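Local coordinates for hypothetical protein TT1380 (Thermus thermophilus, PDB 1IUJ) that is of unknown function but belongs to the antibiotic biosynthesis monooxygenase family, so may have monooxygenase activity, and binds zinc, at residues Gln24-Leu28 against Glu73-Arg77; Pro33-Leu39 against Val51-Glu57. All coordinates share one frame. Residues are numbered along the deposited sequence.

Contact 1: Gln24-Leu28 against Glu73-Arg77. With ZN (zinc ion), chain I.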
loop_
_atom_site.group_PDB
_atom_site.type_symbol
_atom_site.label_atom_id
_atom_site.label_comp_id
_atom_site.label_asym_id
_atom_site.label_seq_id
_atom_site.Cartn_x
_atom_site.Cartn_y
_atom_site.Cartn_z
ATOM N N GLN B 24 -5.990 -6.466 -17.385
ATOM C CA GLN B 24 -6.804 -5.640 -18.283
ATOM C C GLN B 24 -7.215 -4.285 -17.691
ATOM O O GLN B 24 -7.217 -3.282 -18.393
ATOM C CB GLN B 24 -8.003 -6.421 -18.790
ATOM C CG GLN B 24 -7.704 -7.116 -20.105
ATOM C CD GLN B 24 -8.085 -8.572 -20.086
ATOM O OE1 GLN B 24 -9.107 -8.957 -20.663
ATOM N NE2 GLN B 24 -7.261 -9.395 -19.442
ATOM N N ARG B 25 -7.533 -4.246 -16.398
ATOM C CA ARG B 25 -7.918 -3.005 -15.740
ATOM C C ARG B 25 -6.766 -2.016 -15.691
ATOM O O ARG B 25 -6.974 -0.810 -15.864
ATOM C CB ARG B 25 -8.421 -3.280 -14.329
ATOM C CG ARG B 25 -9.817 -3.806 -14.268
ATOM C CD ARG B 25 -10.304 -4.019 -12.850
ATOM N NE ARG B 25 -10.139 -2.861 -11.964
ATOM C CZ ARG B 25 -10.969 -2.591 -10.957
ATOM N NH1 ARG B 25 -12.014 -3.388 -10.808
ATOM N NH2 ARG B 25 -10.792 -1.527 -10.142
ATOM N N ALA B 26 -5.550 -2.519 -15.482
ATOM C CA ALA B 26 -4.395 -1.639 -15.452
ATOM C C ALA B 26 -4.225 -1.030 -16.852
ATOM O O ALA B 26 -3.810 0.093 -16.964
ATOM C CB ALA B 26 -3.139 -2.389 -15.013
ATOM N N ARG B 27 -4.564 -1.785 -17.901
ATOM C CA ARG B 27 -4.477 -1.269 -19.273
ATOM C C ARG B 27 -5.396 -0.055 -19.500
ATOM O O ARG B 27 -4.999 0.920 -20.136
ATOM C CB ARG B 27 -4.756 -2.374 -20.307
ATOM C CG ARG B 27 -3.547 -3.282 -20.538
ATOM C CD ARG B 27 -3.870 -4.605 -21.215
ATOM N NE ARG B 27 -3.727 -4.573 -22.669
ATOM C CZ ARG B 27 -4.720 -4.776 -23.537
ATOM N NH1 ARG B 27 -4.469 -4.739 -24.843
ATOM N NH2 ARG B 27 -5.963 -5.019 -23.110
ATOM N N LEU B 28 -6.608 -0.108 -18.958
ATOM C CA LEU B 28 -7.598 0.944 -19.192
ATOM C C LEU B 28 -7.317 2.236 -18.413
ATOM O O LEU B 28 -7.784 3.304 -18.816
ATOM C CB LEU B 28 -9.013 0.433 -18.877
ATOM C CG LEU B 28 -9.649 -0.507 -19.905
ATOM C CD1 LEU B 28 -10.737 -1.327 -19.283
ATOM C CD2 LEU B 28 -10.198 0.304 -21.079
ATOM N N GLU B 73 -15.632 -0.092 -17.886
ATOM C CA GLU B 73 -15.184 -1.253 -18.654
ATOM C C GLU B 73 -14.233 -2.137 -17.839
ATOM O O GLU B 73 -14.279 -3.381 -17.940
ATOM C CB GLU B 73 -14.515 -0.828 -19.972
ATOM C CG GLU B 73 -14.070 -2.043 -20.793
ATOM C CD GLU B 73 -13.878 -1.788 -22.284
ATOM O OE1 GLU B 73 -13.603 -0.648 -22.704
ATOM O OE2 GLU B 73 -13.983 -2.775 -23.048
ATOM N N GLY B 74 -13.345 -1.492 -17.084
ATOM C CA GLY B 74 -12.378 -2.187 -16.249
ATOM C C GLY B 74 -13.124 -3.090 -15.282
ATOM O O GLY B 74 -12.730 -4.226 -15.049
ATOM N N HIS B 75 -14.239 -2.607 -14.757
ATOM C CA HIS B 75 -15.057 -3.440 -13.879
ATOM C C HIS B 75 -15.776 -4.629 -14.553
ATOM O O HIS B 75 -16.295 -5.523 -13.870
ATOM C CB HIS B 75 -15.960 -2.574 -13.017
ATOM C CG HIS B 75 -15.222 -1.931 -11.894
ATOM N ND1 HIS B 75 -14.254 -0.971 -12.100
ATOM C CD2 HIS B 75 -15.247 -2.170 -10.560
ATOM C CE1 HIS B 75 -13.719 -0.641 -10.937
ATOM N NE2 HIS B 75 -14.326 -1.329 -9.985
ATOM N N ALA B 76 -15.768 -4.694 -15.883
ATOM C CA ALA B 76 -16.178 -5.945 -16.540
ATOM C C ALA B 76 -15.255 -7.138 -16.196
ATOM O O ALA B 76 -15.475 -8.243 -16.704
ATOM C CB ALA B 76 -16.325 -5.768 -18.059
ATOM N N ARG B 77 -14.267 -6.909 -15.309
ATOM C CA ARG B 77 -13.356 -7.941 -14.762
ATOM C C ARG B 77 -14.033 -8.972 -13.846
ATOM O O ARG B 77 -14.525 -9.990 -14.332
ATOM C CB ARG B 77 -12.160 -7.319 -14.022
ATOM C CG ARG B 77 -12.457 -6.067 -13.179
ATOM C CD ARG B 77 -13.092 -6.293 -11.817
ATOM N NE ARG B 77 -14.528 -6.009 -11.857
ATOM C CZ ARG B 77 -15.331 -5.893 -10.798
ATOM N NH1 ARG B 77 -16.623 -5.632 -10.981
ATOM N NH2 ARG B 77 -14.858 -6.041 -9.567
HETATM ZN ZN ZN I . -14.119 -1.169 -7.978
HETATM O O HOH W 1 -13.280 -3.336 -7.498
#

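Contact 2: Pro33-Leu39 against Val51-Glu57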
loop_
_atom_site.group_PDB
_atom_site.type_symbol
_atom_site.label_atom_id
_atom_site.label_comp_id
_atom_site.label_asym_id
_atom_site.label_seq_id
_atom_site.Cartn_x
_atom_site.Cartn_y
_atom_site.Cartn_z
ATOM N N PRO B 33 -5.884 10.936 -17.134
ATOM C CA PRO B 33 -5.320 12.166 -16.589
ATOM C C PRO B 33 -4.962 12.005 -15.115
ATOM O O PRO B 33 -5.804 11.555 -14.335
ATOM C CB PRO B 33 -6.473 13.156 -16.727
ATOM C CG PRO B 33 -7.176 12.689 -17.969
ATOM C CD PRO B 33 -7.071 11.189 -17.979
ATOM N N GLY B 34 -3.737 12.355 -14.747
ATOM C CA GLY B 34 -3.365 12.347 -13.337
ATOM C C GLY B 34 -3.014 10.971 -12.808
ATOM O O GLY B 34 -2.600 10.829 -11.646
ATOM N N PHE B 35 -3.167 9.939 -13.637
ATOM C CA PHE B 35 -2.708 8.595 -13.233
ATOM C C PHE B 35 -1.183 8.590 -13.167
ATOM O O PHE B 35 -0.498 9.046 -14.104
ATOM C CB PHE B 35 -3.200 7.514 -14.214
ATOM C CG PHE B 35 -2.552 6.171 -14.024
ATOM C CD1 PHE B 35 -2.984 5.327 -13.012
ATOM C CD2 PHE B 35 -1.507 5.742 -14.840
ATOM C CE1 PHE B 35 -2.387 4.060 -12.791
ATOM C CE2 PHE B 35 -0.910 4.474 -14.643
ATOM C CZ PHE B 35 -1.339 3.634 -13.616
ATOM N N ILE B 36 -0.660 8.046 -12.078
ATOM C CA ILE B 36 0.772 7.920 -11.881
ATOM C C ILE B 36 1.246 6.456 -11.998
ATOM O O ILE B 36 2.167 6.156 -12.802
ATOM C CB ILE B 36 1.249 8.566 -10.549
ATOM C CG1 ILE B 36 0.989 10.085 -10.566
ATOM C CG2 ILE B 36 2.740 8.328 -10.410
ATOM C CD1 ILE B 36 1.184 10.755 -9.237
ATOM N N ARG B 37 0.679 5.541 -11.199
ATOM C CA ARG B 37 1.203 4.160 -11.119
ATOM C C ARG B 37 0.166 3.214 -10.551
ATOM O O ARG B 37 -0.629 3.629 -9.719
ATOM C CB ARG B 37 2.465 4.108 -10.263
ATOM C CG ARG B 37 3.235 2.807 -10.272
ATOM C CD ARG B 37 4.514 2.953 -9.541
ATOM N NE ARG B 37 5.356 1.768 -9.668
ATOM C CZ ARG B 37 6.527 1.660 -9.076
ATOM N NH1 ARG B 37 6.979 2.657 -8.314
ATOM N NH2 ARG B 37 7.233 0.546 -9.215
ATOM N N ASN B 38 0.145 1.964 -11.029
ATOM C CA ASN B 38 -0.738 0.934 -10.467
ATOM C C ASN B 38 0.087 -0.293 -10.118
ATOM O O ASN B 38 0.910 -0.733 -10.912
ATOM C CB ASN B 38 -1.843 0.542 -11.470
ATOM C CG ASN B 38 -2.821 -0.495 -10.914
ATOM O OD1 ASN B 38 -2.785 -1.684 -11.294
ATOM N ND2 ASN B 38 -3.713 -0.058 -10.042
ATOM N N LEU B 39 -0.148 -0.877 -8.950
ATOM C CA LEU B 39 0.520 -2.131 -8.582
ATOM C C LEU B 39 -0.507 -3.115 -8.096
ATOM O O LEU B 39 -1.453 -2.740 -7.391
ATOM C CB LEU B 39 1.585 -1.908 -7.520
ATOM C CG LEU B 39 2.693 -0.929 -7.894
ATOM C CD1 LEU B 39 2.373 0.511 -7.463
ATOM C CD2 LEU B 39 3.997 -1.405 -7.308
ATOM N N VAL B 51 -4.014 -6.638 -2.653
ATOM C CA VAL B 51 -4.171 -5.168 -2.681
ATOM C C VAL B 51 -3.898 -4.604 -4.050
ATOM O O VAL B 51 -2.845 -4.809 -4.619
ATOM C CB VAL B 51 -3.323 -4.449 -1.577
ATOM C CG1 VAL B 51 -3.398 -2.936 -1.733
ATOM C CG2 VAL B 51 -3.847 -4.824 -0.220
ATOM N N VAL B 52 -4.860 -3.847 -4.584
ATOM C CA VAL B 52 -4.611 -3.104 -5.811
ATOM C C VAL B 52 -4.311 -1.688 -5.337
ATOM O O VAL B 52 -5.184 -0.998 -4.752
ATOM C CB VAL B 52 -5.805 -3.100 -6.745
ATOM C CG1 VAL B 52 -5.526 -2.152 -7.921
ATOM C CG2 VAL B 52 -6.200 -4.528 -7.190
ATOM N N MET B 53 -3.093 -1.246 -5.608
ATOM C CA MET B 53 -2.635 0.041 -5.104
ATOM C C MET B 53 -2.468 0.977 -6.275
ATOM O O MET B 53 -1.764 0.654 -7.243
ATOM C CB MET B 53 -1.288 -0.099 -4.405
ATOM C CG MET B 53 -0.825 1.220 -3.858
ATOM S SD MET B 53 0.632 0.986 -2.896
ATOM C CE MET B 53 1.756 0.339 -4.089
ATOM N N THR B 54 -3.085 2.143 -6.192
ATOM C CA THR B 54 -3.042 3.059 -7.323
ATOM C C THR B 54 -2.648 4.430 -6.854
ATOM O O THR B 54 -3.144 4.903 -5.819
ATOM C CB THR B 54 -4.393 3.100 -8.011
ATOM O OG1 THR B 54 -4.783 1.771 -8.394
ATOM C CG2 THR B 54 -4.290 3.900 -9.359
ATOM N N LEU B 55 -1.678 5.015 -7.554
ATOM C CA LEU B 55 -1.123 6.328 -7.224
ATOM C C LEU B 55 -1.661 7.348 -8.204
ATOM O O LEU B 55 -1.597 7.128 -9.415
ATOM C CB LEU B 55 0.409 6.296 -7.344
ATOM C CG LEU B 55 1.222 5.721 -6.186
ATOM C CD1 LEU B 55 0.843 4.264 -5.888
ATOM C CD2 LEU B 55 2.711 5.855 -6.585
ATOM N N TRP B 56 -2.178 8.448 -7.668
ATOM C CA TRP B 56 -2.815 9.519 -8.464
ATOM C C TRP B 56 -2.213 10.877 -8.124
ATOM O O TRP B 56 -1.777 11.112 -6.998
ATOM C CB TRP B 56 -4.310 9.561 -8.082
ATOM C CG TRP B 56 -5.107 8.346 -8.559
ATOM C CD1 TRP B 56 -5.532 7.276 -7.819
ATOM C CD2 TRP B 56 -5.625 8.155 -9.874
ATOM N NE1 TRP B 56 -6.234 6.398 -8.614
ATOM C CE2 TRP B 56 -6.323 6.926 -9.879
ATOM C CE3 TRP B 56 -5.566 8.902 -11.060
ATOM C CZ2 TRP B 56 -6.935 6.417 -11.034
ATOM C CZ3 TRP B 56 -6.178 8.391 -12.207
ATOM C CH2 TRP B 56 -6.859 7.178 -12.176
ATOM N N GLU B 57 -2.221 11.811 -9.088
ATOM C CA GLU B 57 -1.750 13.170 -8.808
ATOM C C GLU B 57 -2.569 13.872 -7.721
ATOM O O GLU B 57 -2.042 14.703 -6.971
ATOM C CB GLU B 57 -1.821 13.995 -10.108
ATOM C CG GLU B 57 -1.192 15.359 -10.068
ATOM C CD GLU B 57 0.209 15.300 -10.625
ATOM O OE1 GLU B 57 1.115 14.926 -9.850
ATOM O OE2 GLU B 57 0.394 15.590 -11.843
#

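Contact 1: Gln24-Leu28 against Glu73-Arg77
Arg25 reaches from helix 15-29 past Gly74 to the imidazole of His75: its NH2 lies 3.2 Å from His75 CE1, which sits over one face of the guanidinium, while Arg25 NH1 lies over one face of the ring. Although Arg25 NH1 comes within 3.2 Å of His75 NE2, no hydrogen bond forms, because that nitrogen is engaged by zinc at 2.0 Å; water 1 binds the metal at 2.4 Å. The guanidinium thus borders the metal site without binding it, with Arg25 NH2 4.0 Å from ZN. The other imidazole nitrogen, His75 ND1, is hydrogen-bonded to Phe71 O, and the Phe71 ring stacks on His75. A second arginine curls back over the turn: Arg77 donates from NE (2.7 Å) and NH1 (2.9 Å) to His75 O, a forked bond. Arg77 NE also lies 3.8 Å from Arg25 NH1, two like charges close together.

The backbones come closest at Arg25 and Gly74, whose CA atoms are 4.6 Å apart; a CB on Gly74 would lie tightly, 3.3 Å, against Arg25 CG. One helical turn on, Leu28 CD1 packs on Gly74 N at 3.4 Å and on Glu73 CG at 3.7 Å. Residues of helix 69-74 thus rest on helix 15-29, and the type I turn from Gly74 to Arg77 carries His75, whose NE2 binds zinc, at a surface metal site.

Contact 2: Pro33-Leu39 against Val51-Glu57
A classic beta bulge interrupts this antiparallel pairing: Ile36 and Arg37 both face Leu55, and Leu55 O accepts hydrogen bonds from Ile36 N (3.0 Å) and Arg37 N (3.3 Å). Ile36 turns out of the extended conformation (phi -108°, psi -56°), as the first residue of a classic bulge does, and the register shifts by one residue. Beyond the bulge pairing is regular: Leu55 N bonds to Arg37 O, and Leu39 and Met53 exchange N-to-O bonds in both directions, all three at 2.8 Å. At the other end Glu57 N reaches Gly34 O, also at 2.8 Å. The axes of residues 35-39 and 51-56 approach to 4.6 Å, their N-to-C directions 168° apart.

Phe35, Asn38, Thr54 and Trp56 share the face packed against helix 15-29. There the edge of Phe35 meets the face of Trp56 in a T-shaped stack (centroids of the Phe35 ring and the Trp56 six-membered ring 5.8 Å apart, planes at 78°), and Asn38 ND2 makes a weak 2.7 Å hydrogen bond to Thr54 OG1. On the opposite face Leu39 CD1 touches Met53 CE at 3.4 Å and Leu55 CD1 at 4.3 Å. Met53 packs on Met53 of the second subunit, and Arg37 forms a salt bridge with Asp100 of that subunit. Leu39 pairs with a strand of the second subunit, so this bulged hairpin carries the sheet across the interface, consistent with the dimeric alpha+beta barrel of the family.

Helix 15-29 and strand 35-43 are consecutive, and contact 2 is nested inside the loop that contact 1 closes; their centres lie about 14 Å apart. They form successive layers: helix 69-74 on helix 15-29, and that helix on the hairpin. They meet where Ala26 CB, on the helix of contact 1, packs 3.8 Å from Asn38 OD1 of contact 2. On strand 50-56, the side chain of Val52 lies about 9 Å from both the zinc ion and the side chain of its ligand His75. At the far end of the hairpin, the side chain of Glu57 is about 8 Å from that of Glu60, a residue seen to bind another zinc ion in this protein.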